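Local coordinates for EmGH1 (Erythrobacter marinus, PDB 5Z87), which probably hydrolyses beta-glucosidic linkages as a member of glycoside hydrolase family 3, at residues 70-75 and 105-110; 113-118 and 123-128; 273-278 and 377-382. One frame throughout, in Å; residues are numbered along the deposited sequence.

Contact 1 of 3, residues 70-75 and 105-110; sequences DVMSDP and ARAVMA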
loop_
_atom_site.group_PDB
_atom_site.type_symbol
_atom_site.label_atom_id
_atom_site.label_comp_id
_atom_site.label_asym_id
_atom_site.label_seq_id
_atom_site.Cartn_x
_atom_site.Cartn_y
_atom_site.Cartn_z
ATOM N N ASP A 70 23.879 32.681 -2.057
ATOM C CA ASP A 70 23.618 34.118 -1.950
ATOM C C ASP A 70 24.351 34.758 -0.782
ATOM O O ASP A 70 24.642 35.955 -0.826
ATOM C CB ASP A 70 22.123 34.382 -1.813
ATOM C CG ASP A 70 21.394 34.230 -3.128
ATOM O OD1 ASP A 70 22.035 33.819 -4.128
ATOM O OD2 ASP A 70 20.184 34.528 -3.161
ATOM N N VAL A 71 24.618 33.993 0.274
ATOM C CA VAL A 71 25.464 34.477 1.350
ATOM C C VAL A 71 26.901 34.634 0.858
ATOM O O VAL A 71 27.558 35.645 1.125
ATOM C CB VAL A 71 25.365 33.521 2.554
ATOM C CG1 VAL A 71 26.204 34.022 3.719
ATOM C CG2 VAL A 71 23.909 33.349 2.964
ATOM N N MET A 72 27.397 33.659 0.100
ATOM C CA MET A 72 28.791 33.690 -0.329
ATOM C C MET A 72 29.041 34.779 -1.363
ATOM O O MET A 72 30.082 35.448 -1.326
ATOM C CB MET A 72 29.192 32.332 -0.892
ATOM C CG MET A 72 29.173 31.232 0.125
ATOM S SD MET A 72 29.475 29.637 -0.646
ATOM C CE MET A 72 31.232 29.665 -0.967
ATOM N N SER A 73 28.109 34.967 -2.300
ATOM C CA SER A 73 28.337 35.896 -3.402
ATOM C C SER A 73 28.225 37.356 -2.978
ATOM O O SER A 73 28.808 38.225 -3.634
ATOM C CB SER A 73 27.349 35.624 -4.542
ATOM O OG SER A 73 26.036 36.053 -4.201
ATOM N N ASP A 74 27.476 37.655 -1.915
ATOM C CA ASP A 74 27.209 39.047 -1.567
ATOM C C ASP A 74 26.753 39.143 -0.118
ATOM O O ASP A 74 25.558 39.330 0.146
ATOM C CB ASP A 74 26.150 39.631 -2.506
ATOM C CG ASP A 74 25.988 41.141 -2.363
ATOM O OD1 ASP A 74 26.702 41.765 -1.552
ATOM O OD2 ASP A 74 25.135 41.702 -3.073
ATOM N N PRO A 75 27.663 39.004 0.847
ATOM C CA PRO A 75 27.218 38.966 2.252
ATOM C C PRO A 75 26.563 40.258 2.716
ATOM O O PRO A 75 25.592 40.198 3.480
ATOM C CB PRO A 75 28.508 38.646 3.026
ATOM C CG PRO A 75 29.633 38.788 2.035
ATOM C CD PRO A 75 29.055 38.557 0.690
ATOM N N ALA A 105 37.534 24.892 -0.297
ATOM C CA ALA A 105 38.029 25.231 1.032
ATOM C C ALA A 105 38.260 26.731 1.191
ATOM O O ALA A 105 37.938 27.307 2.235
ATOM C CB ALA A 105 39.318 24.464 1.303
ATOM N N ARG A 106 38.811 27.383 0.167
ATOM C CA ARG A 106 39.080 28.812 0.288
ATOM C C ARG A 106 37.786 29.610 0.277
ATOM O O ARG A 106 37.659 30.598 1.009
ATOM C CB ARG A 106 40.023 29.279 -0.826
ATOM C CG ARG A 106 41.482 28.868 -0.590
ATOM C CD ARG A 106 42.440 29.466 -1.635
ATOM N NE ARG A 106 42.283 28.848 -2.953
ATOM C CZ ARG A 106 43.007 27.819 -3.390
ATOM N NH1 ARG A 106 43.954 27.295 -2.622
ATOM N NH2 ARG A 106 42.780 27.315 -4.598
ATOM N N ALA A 107 36.809 29.196 -0.537
ATOM C CA ALA A 107 35.566 29.959 -0.605
ATOM C C ALA A 107 34.786 29.863 0.703
ATOM O O ALA A 107 34.104 30.822 1.088
ATOM C CB ALA A 107 34.718 29.495 -1.796
ATOM N N VAL A 108 34.903 28.740 1.416
ATOM C CA VAL A 108 34.232 28.619 2.706
ATOM C C VAL A 108 34.947 29.463 3.756
ATOM O O VAL A 108 34.306 30.092 4.608
ATOM C CB VAL A 108 34.147 27.140 3.126
ATOM C CG1 VAL A 108 33.605 27.019 4.532
ATOM C CG2 VAL A 108 33.273 26.356 2.160
ATOM N N MET A 109 36.283 29.475 3.724
ATOM C CA MET A 109 37.037 30.317 4.650
ATOM C C MET A 109 36.612 31.773 4.527
ATOM O O MET A 109 36.228 32.402 5.517
ATOM C CB MET A 109 38.529 30.160 4.395
ATOM C CG MET A 109 39.068 28.876 4.973
ATOM S SD MET A 109 40.519 28.365 4.083
ATOM C CE MET A 109 41.780 29.419 4.821
ATOM N N ALA A 110 36.604 32.297 3.301
ATOM C CA ALA A 110 36.163 33.671 3.080
ATOM C C ALA A 110 34.757 33.897 3.624
ATOM O O ALA A 110 34.498 34.915 4.273
ATOM C CB ALA A 110 36.226 34.002 1.587
#

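Contact 2 of 3, residues 113-118 and 123-128; sequences QEVVSR and IPAFVF. With EDO (1,2-ethanediol), chain M.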
loop_
_atom_site.group_PDB
_atom_site.type_symbol
_atom_site.label_atom_id
_atom_site.label_comp_id
_atom_site.label_asym_id
_atom_site.label_seq_id
_atom_site.Cartn_x
_atom_site.Cartn_y
_atom_site.Cartn_z
ATOM N N GLN A 113 34.610 33.892 7.486
ATOM C CA GLN A 113 35.140 35.136 8.038
ATOM C C GLN A 113 34.072 36.221 8.030
ATOM O O GLN A 113 33.960 36.997 8.984
ATOM C CB GLN A 113 36.379 35.564 7.236
ATOM C CG GLN A 113 37.261 36.649 7.849
ATOM C CD GLN A 113 38.526 36.931 7.007
ATOM O OE1 GLN A 113 39.380 36.053 6.827
ATOM N NE2 GLN A 113 38.635 38.154 6.482
ATOM N N GLU A 114 33.258 36.270 6.967
ATOM C CA GLU A 114 32.114 37.183 6.935
ATOM C C GLU A 114 31.101 36.846 8.019
ATOM O O GLU A 114 30.471 37.742 8.598
ATOM C CB GLU A 114 31.427 37.125 5.572
ATOM C CG GLU A 114 32.285 37.558 4.426
ATOM C CD GLU A 114 32.402 39.071 4.330
ATOM O OE1 GLU A 114 31.712 39.782 5.106
ATOM O OE2 GLU A 114 33.186 39.541 3.474
ATOM N N VAL A 115 30.897 35.555 8.274
ATOM C CA VAL A 115 29.950 35.147 9.300
ATOM C C VAL A 115 30.495 35.492 10.678
ATOM O O VAL A 115 29.820 36.121 11.500
ATOM C CB VAL A 115 29.652 33.642 9.174
ATOM C CG1 VAL A 115 28.760 33.170 10.308
ATOM C CG2 VAL A 115 29.050 33.327 7.808
ATOM N N VAL A 116 31.735 35.088 10.939
ATOM C CA VAL A 116 32.331 35.247 12.263
ATOM C C VAL A 116 32.475 36.726 12.612
ATOM O O VAL A 116 32.302 37.129 13.770
ATOM C CB VAL A 116 33.678 34.494 12.303
ATOM C CG1 VAL A 116 34.658 35.124 13.294
ATOM C CG2 VAL A 116 33.444 33.009 12.631
ATOM N N SER A 117 32.759 37.562 11.615
ATOM C CA SER A 117 32.904 38.988 11.870
ATOM C C SER A 117 31.587 39.650 12.238
ATOM O O SER A 117 31.594 40.770 12.756
ATOM C CB SER A 117 33.481 39.684 10.644
ATOM O OG SER A 117 32.476 39.724 9.649
ATOM N N ARG A 118 30.460 38.997 11.963
ATOM C CA ARG A 118 29.163 39.565 12.293
ATOM C C ARG A 118 28.665 39.137 13.668
ATOM O O ARG A 118 27.967 39.911 14.326
ATOM C CB ARG A 118 28.139 39.191 11.219
ATOM C CG ARG A 118 28.176 40.127 10.015
ATOM C CD ARG A 118 27.696 39.446 8.735
ATOM N NE ARG A 118 27.407 40.433 7.696
ATOM C CZ ARG A 118 28.230 40.723 6.695
ATOM N NH1 ARG A 118 27.888 41.645 5.802
ATOM N NH2 ARG A 118 29.392 40.091 6.582
ATOM N N ILE A 123 30.544 33.193 16.317
ATOM C CA ILE A 123 29.943 31.898 15.995
ATOM C C ILE A 123 30.068 31.650 14.495
ATOM O O ILE A 123 29.542 32.437 13.692
ATOM C CB ILE A 123 28.476 31.833 16.452
ATOM C CG1 ILE A 123 28.360 32.240 17.930
ATOM C CG2 ILE A 123 27.881 30.425 16.185
ATOM C CD1 ILE A 123 26.917 32.492 18.423
ATOM N N PRO A 124 30.769 30.607 14.066
ATOM C CA PRO A 124 30.794 30.266 12.640
ATOM C C PRO A 124 29.503 29.562 12.228
ATOM O O PRO A 124 28.697 29.132 13.055
ATOM C CB PRO A 124 32.013 29.333 12.508
ATOM C CG PRO A 124 32.653 29.292 13.899
ATOM C CD PRO A 124 31.558 29.650 14.859
ATOM N N ALA A 125 29.313 29.466 10.919
ATOM C CA ALA A 125 28.188 28.728 10.361
ATOM C C ALA A 125 28.473 27.229 10.325
ATOM O O ALA A 125 29.615 26.800 10.147
ATOM C CB ALA A 125 27.885 29.227 8.949
ATOM N N PHE A 126 27.425 26.424 10.527
ATOM C CA PHE A 126 27.456 25.063 10.001
ATOM C C PHE A 126 27.485 25.158 8.481
ATOM O O PHE A 126 26.814 26.005 7.887
ATOM C CB PHE A 126 26.236 24.245 10.454
ATOM C CG PHE A 126 26.497 23.369 11.662
ATOM C CD1 PHE A 126 27.558 22.476 11.683
ATOM C CD2 PHE A 126 25.686 23.451 12.784
ATOM C CE1 PHE A 126 27.802 21.680 12.804
ATOM C CE2 PHE A 126 25.926 22.648 13.912
ATOM C CZ PHE A 126 26.979 21.768 13.917
ATOM N N VAL A 127 28.307 24.330 7.854
ATOM C CA VAL A 127 28.407 24.268 6.402
ATOM C C VAL A 127 27.948 22.867 6.024
ATOM O O VAL A 127 28.699 21.898 6.188
ATOM C CB VAL A 127 29.828 24.553 5.899
ATOM C CG1 VAL A 127 29.896 24.444 4.373
ATOM C CG2 VAL A 127 30.277 25.934 6.359
ATOM N N PHE A 128 26.713 22.750 5.541
ATOM C CA PHE A 128 26.083 21.448 5.326
ATOM C C PHE A 128 26.259 21.027 3.873
ATOM O O PHE A 128 25.942 21.796 2.957
ATOM C CB PHE A 128 24.589 21.488 5.677
ATOM C CG PHE A 128 24.300 21.578 7.148
ATOM C CD1 PHE A 128 24.652 20.545 8.002
ATOM C CD2 PHE A 128 23.648 22.687 7.674
ATOM C CE1 PHE A 128 24.377 20.609 9.365
ATOM C CE2 PHE A 128 23.357 22.758 9.027
ATOM C CZ PHE A 128 23.744 21.715 9.882
HETATM C C1 EDO M . 32.553 42.901 15.399
HETATM O O1 EDO M . 31.409 42.037 15.454
HETATM C C2 EDO M . 32.453 43.858 14.216
HETATM O O2 EDO M . 32.938 45.148 14.610
#

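Contact 3 of 3, residues 273-278 and 377-382; sequences GSIGLM and LAAKFK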
loop_
_atom_site.group_PDB
_atom_site.type_symbol
_atom_site.label_atom_id
_atom_site.label_comp_id
_atom_site.label_asym_id
_atom_site.label_seq_id
_atom_site.Cartn_x
_atom_site.Cartn_y
_atom_site.Cartn_z
ATOM N N GLY A 273 25.518 7.945 18.262
ATOM C CA GLY A 273 25.672 9.323 18.690
ATOM C C GLY A 273 25.554 10.355 17.595
ATOM O O GLY A 273 26.221 11.396 17.667
ATOM N N SER A 274 24.742 10.089 16.570
ATOM C CA SER A 274 24.450 11.093 15.555
ATOM C C SER A 274 24.092 12.420 16.218
ATOM O O SER A 274 23.291 12.464 17.149
ATOM C CB SER A 274 23.301 10.606 14.653
ATOM O OG SER A 274 22.940 11.570 13.666
ATOM N N ILE A 275 24.706 13.499 15.741
ATOM C CA ILE A 275 24.497 14.817 16.323
ATOM C C ILE A 275 23.238 15.462 15.757
ATOM O O ILE A 275 22.543 16.211 16.456
ATOM C CB ILE A 275 25.752 15.688 16.073
ATOM C CG1 ILE A 275 26.945 15.189 16.881
ATOM C CG2 ILE A 275 25.511 17.161 16.392
ATOM C CD1 ILE A 275 28.252 15.888 16.498
ATOM N N GLY A 276 22.930 15.208 14.484
ATOM C CA GLY A 276 21.787 15.800 13.831
ATOM C C GLY A 276 20.781 14.757 13.360
ATOM O O GLY A 276 21.050 13.545 13.335
ATOM N N LEU A 277 19.609 15.255 12.973
ATOM C CA LEU A 277 18.512 14.442 12.463
ATOM C C LEU A 277 17.647 15.346 11.605
ATOM O O LEU A 277 17.405 16.500 11.982
ATOM C CB LEU A 277 17.688 13.832 13.602
ATOM C CG LEU A 277 16.380 13.118 13.226
ATOM C CD1 LEU A 277 16.217 11.895 14.104
ATOM C CD2 LEU A 277 15.177 14.037 13.386
ATOM N N MET A 278 17.187 14.830 10.461
ATOM C CA MET A 278 16.290 15.577 9.574
ATOM C C MET A 278 14.921 14.902 9.492
ATOM O O MET A 278 14.828 13.674 9.438
ATOM C CB MET A 278 16.887 15.712 8.168
ATOM C CG MET A 278 15.996 16.443 7.168
ATOM S SD MET A 278 16.718 16.448 5.506
ATOM C CE MET A 278 18.044 17.628 5.685
ATOM N N LEU A 377 23.992 25.445 19.125
ATOM C CA LEU A 377 25.283 25.874 19.664
ATOM C C LEU A 377 26.071 24.695 20.218
ATOM O O LEU A 377 27.283 24.590 19.997
ATOM C CB LEU A 377 25.063 26.926 20.748
ATOM C CG LEU A 377 24.499 28.230 20.186
ATOM C CD1 LEU A 377 24.151 29.177 21.328
ATOM C CD2 LEU A 377 25.481 28.864 19.221
ATOM N N ALA A 378 25.396 23.782 20.919
ATOM C CA ALA A 378 26.102 22.639 21.489
ATOM C C ALA A 378 26.688 21.767 20.390
ATOM O O ALA A 378 27.817 21.268 20.513
ATOM C CB ALA A 378 25.164 21.832 22.388
ATOM N N ALA A 379 25.944 21.599 19.291
ATOM C CA ALA A 379 26.462 20.827 18.171
ATOM C C ALA A 379 27.677 21.516 17.566
ATOM O O ALA A 379 28.667 20.856 17.223
ATOM C CB ALA A 379 25.365 20.615 17.119
ATOM N N LYS A 380 27.634 22.848 17.455
ATOM C CA LYS A 380 28.773 23.574 16.893
ATOM C C LYS A 380 30.019 23.411 17.767
ATOM O O LYS A 380 31.116 23.162 17.255
ATOM C CB LYS A 380 28.418 25.050 16.708
ATOM C CG LYS A 380 27.347 25.279 15.672
ATOM C CD LYS A 380 27.033 26.746 15.451
ATOM C CE LYS A 380 26.329 26.918 14.092
ATOM N NZ LYS A 380 25.904 28.320 13.795
ATOM N N PHE A 381 29.868 23.527 19.087
ATOM C CA PHE A 381 31.002 23.282 19.971
ATOM C C PHE A 381 31.549 21.872 19.774
ATOM O O PHE A 381 32.756 21.686 19.568
ATOM C CB PHE A 381 30.595 23.528 21.433
ATOM C CG PHE A 381 30.561 25.001 21.815
ATOM C CD1 PHE A 381 31.737 25.757 21.846
ATOM C CD2 PHE A 381 29.363 25.627 22.142
ATOM C CE1 PHE A 381 31.717 27.116 22.181
ATOM C CE2 PHE A 381 29.332 26.985 22.490
ATOM C CZ PHE A 381 30.512 27.731 22.507
ATOM N N LYS A 382 30.658 20.870 19.773
ATOM C CA LYS A 382 31.068 19.477 19.595
ATOM C C LYS A 382 31.830 19.261 18.284
ATOM O O LYS A 382 32.781 18.467 18.233
ATOM C CB LYS A 382 29.833 18.561 19.653
ATOM C CG LYS A 382 30.165 17.065 19.512
ATOM C CD LYS A 382 29.087 16.148 20.128
ATOM C CE LYS A 382 29.506 14.687 20.047
ATOM N NZ LYS A 382 28.495 13.736 20.612
#

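Contact 1 of 3, residues 70-75 and 105-110
The helix that presents A107 and V108 to M72 holds the shortest backbone bond within the two segments, A110 N to R106 O at 3.0 Å, an ordinary helical link spanning the turn with A107 and V108. No hydrogen bond crosses between 70-75 and 105-110, so the contact rests on one apolar approach. M72 lies on helix 68-73, and its CA is 7.7 Å from that of A107. The side chain bridges this gap because CG stands opposite the carbonyl carbon (chi1 -65°), the next bond is extended (chi2 174°), and a bend at chi3 (75°) turns the terminal methyl. That methyl, CE of M72, meets CB of A107 at 3.6 Å and also comes to 3.7 Å from the A107 carbonyl O. The sulfur stays back: SD of M72 is 5.4 Å from CB of A107. V108, whose CB is directed away, lends mainly its backbone N, 4.5 Å from CE of M72. M72 also touches M111 and A95, while D74 caps helix 75-81 through G77 N. Helix 101-116 connects strands 91-93 and 126-129 of the family 3 N-terminal, TIM-barrel-type domain, and helix 68-73 lies against it. Only 88 Å² is buried, counting both sides. With a methyl set against a methyl and no polar bond between the segments, the contact depends on close fit rather than direction, and joins the two helices lightly.

Contact 2 of 3, residues 113-118 and 123-128
V116 of helix 101-116 and P124, two residues before strand 126-129, bring the two backbones together, with their CA atoms only 5.2 Å apart. A tight connection of four residues reverses the chain between the segments, and no hydrogen bond crosses the contact. V116 lays CG2 against the proline, 3.8 Å from P124 CA and 3.9 Å from P124 CB. V115 has its CB directed toward 123-128: its CG1, opposite the backbone N (chi1 175°), comes to 3.5 Å from the carbonyl O of I123 and 3.8 Å from A125 N. Its meeting with the A125 methyl is looser, CG1 to CB 4.3 Å. One branch of each valine therefore packs on main chain as much as on side chain. Within 113-118, E114 O accepts from R118 NH2 and S117 OG, which come from opposite faces of its carbonyl plane. R118 NH2 also forms a salt bridge to E114 OE1 at 2.8 Å, meeting the anti side of the carboxylate; a 1,2-ethanediol, probably from the crystallisation liquor, donates to S117 O. The contact closes the second half of the beta-alpha-beta unit 91-93, 101-116, 126-129 of the N-terminal barrel-type domain. Q112 of the helix bonds to A125 N, F126 pairs with V92 of the adjacent strand, and I123 and F126 pack on helix 366-382.

Contact 3 of 3, residues 273-278 and 377-382
The first torsion of I275 sends CG2 opposite its backbone N and CG1 beside it (chi1 -69°), and an extended second torsion (chi2 171°) carries CD1 onward, giving the residue two separate arms toward helix 366-382. K382, with CG opposite its own backbone N (chi1 -179°), reaches back as a straight chain. The CG2 arm meets the A379 methyl, I275 CG2 to A379 CB 3.5 Å. The other arm lies across the lysine's methylenes: CD1 of I275 is 3.7 Å from CD of K382, and CG1 of I275 is 4.0 Å from that same CD. The two side chains cross at a slant, so several carbons share the contact. The nearest backbones, at I275 and A379, are 6.6 Å apart between CA atoms. With only an alanine here, both arms would be gone, which would probably cost the A379 methyl one of its apolar neighbours and leave the K382 methylenes without the branch they cross. S274, just before the strand, bonds through OG to G276 O, in the strand, at 2.8 Å, consistent with a steadied turn before I275, which also touches A229 and Y309 of the flanking strands. Helix 366-382 thus packs against the start of strand 276-279 in the parallel sheet of the N-terminal barrel-type domain. K382 NZ ends 4.4 Å from G273 O, too long for a hydrogen bond. The lysine contributes through its aliphatic stem, and its charge makes no pairing across the contact.

Overall arrangement
All three contacts lie in the N-terminal, TIM-barrel-related domain, and each joins its segments by apolar packing without a crossing hydrogen bond. Contact 1, helix against helix, is partly buried and the smallest at 88 Å²; contact 2, with four of five touching residues buried, is the most buried by that measure; contact 3, also partly buried and closed by a lysine stem, lies nearer the chain's centre than the other two. Contacts 1 and 2 share helix 101-116 and touch, V108 packing on V127. Contacts 2 and 3 reach the same parallel sheet and meet through F126 on A379 and K380, while K380 NZ probably bonds to P124 O. Contacts 1 and 3, with nearest atoms about 12 Å apart, do not touch.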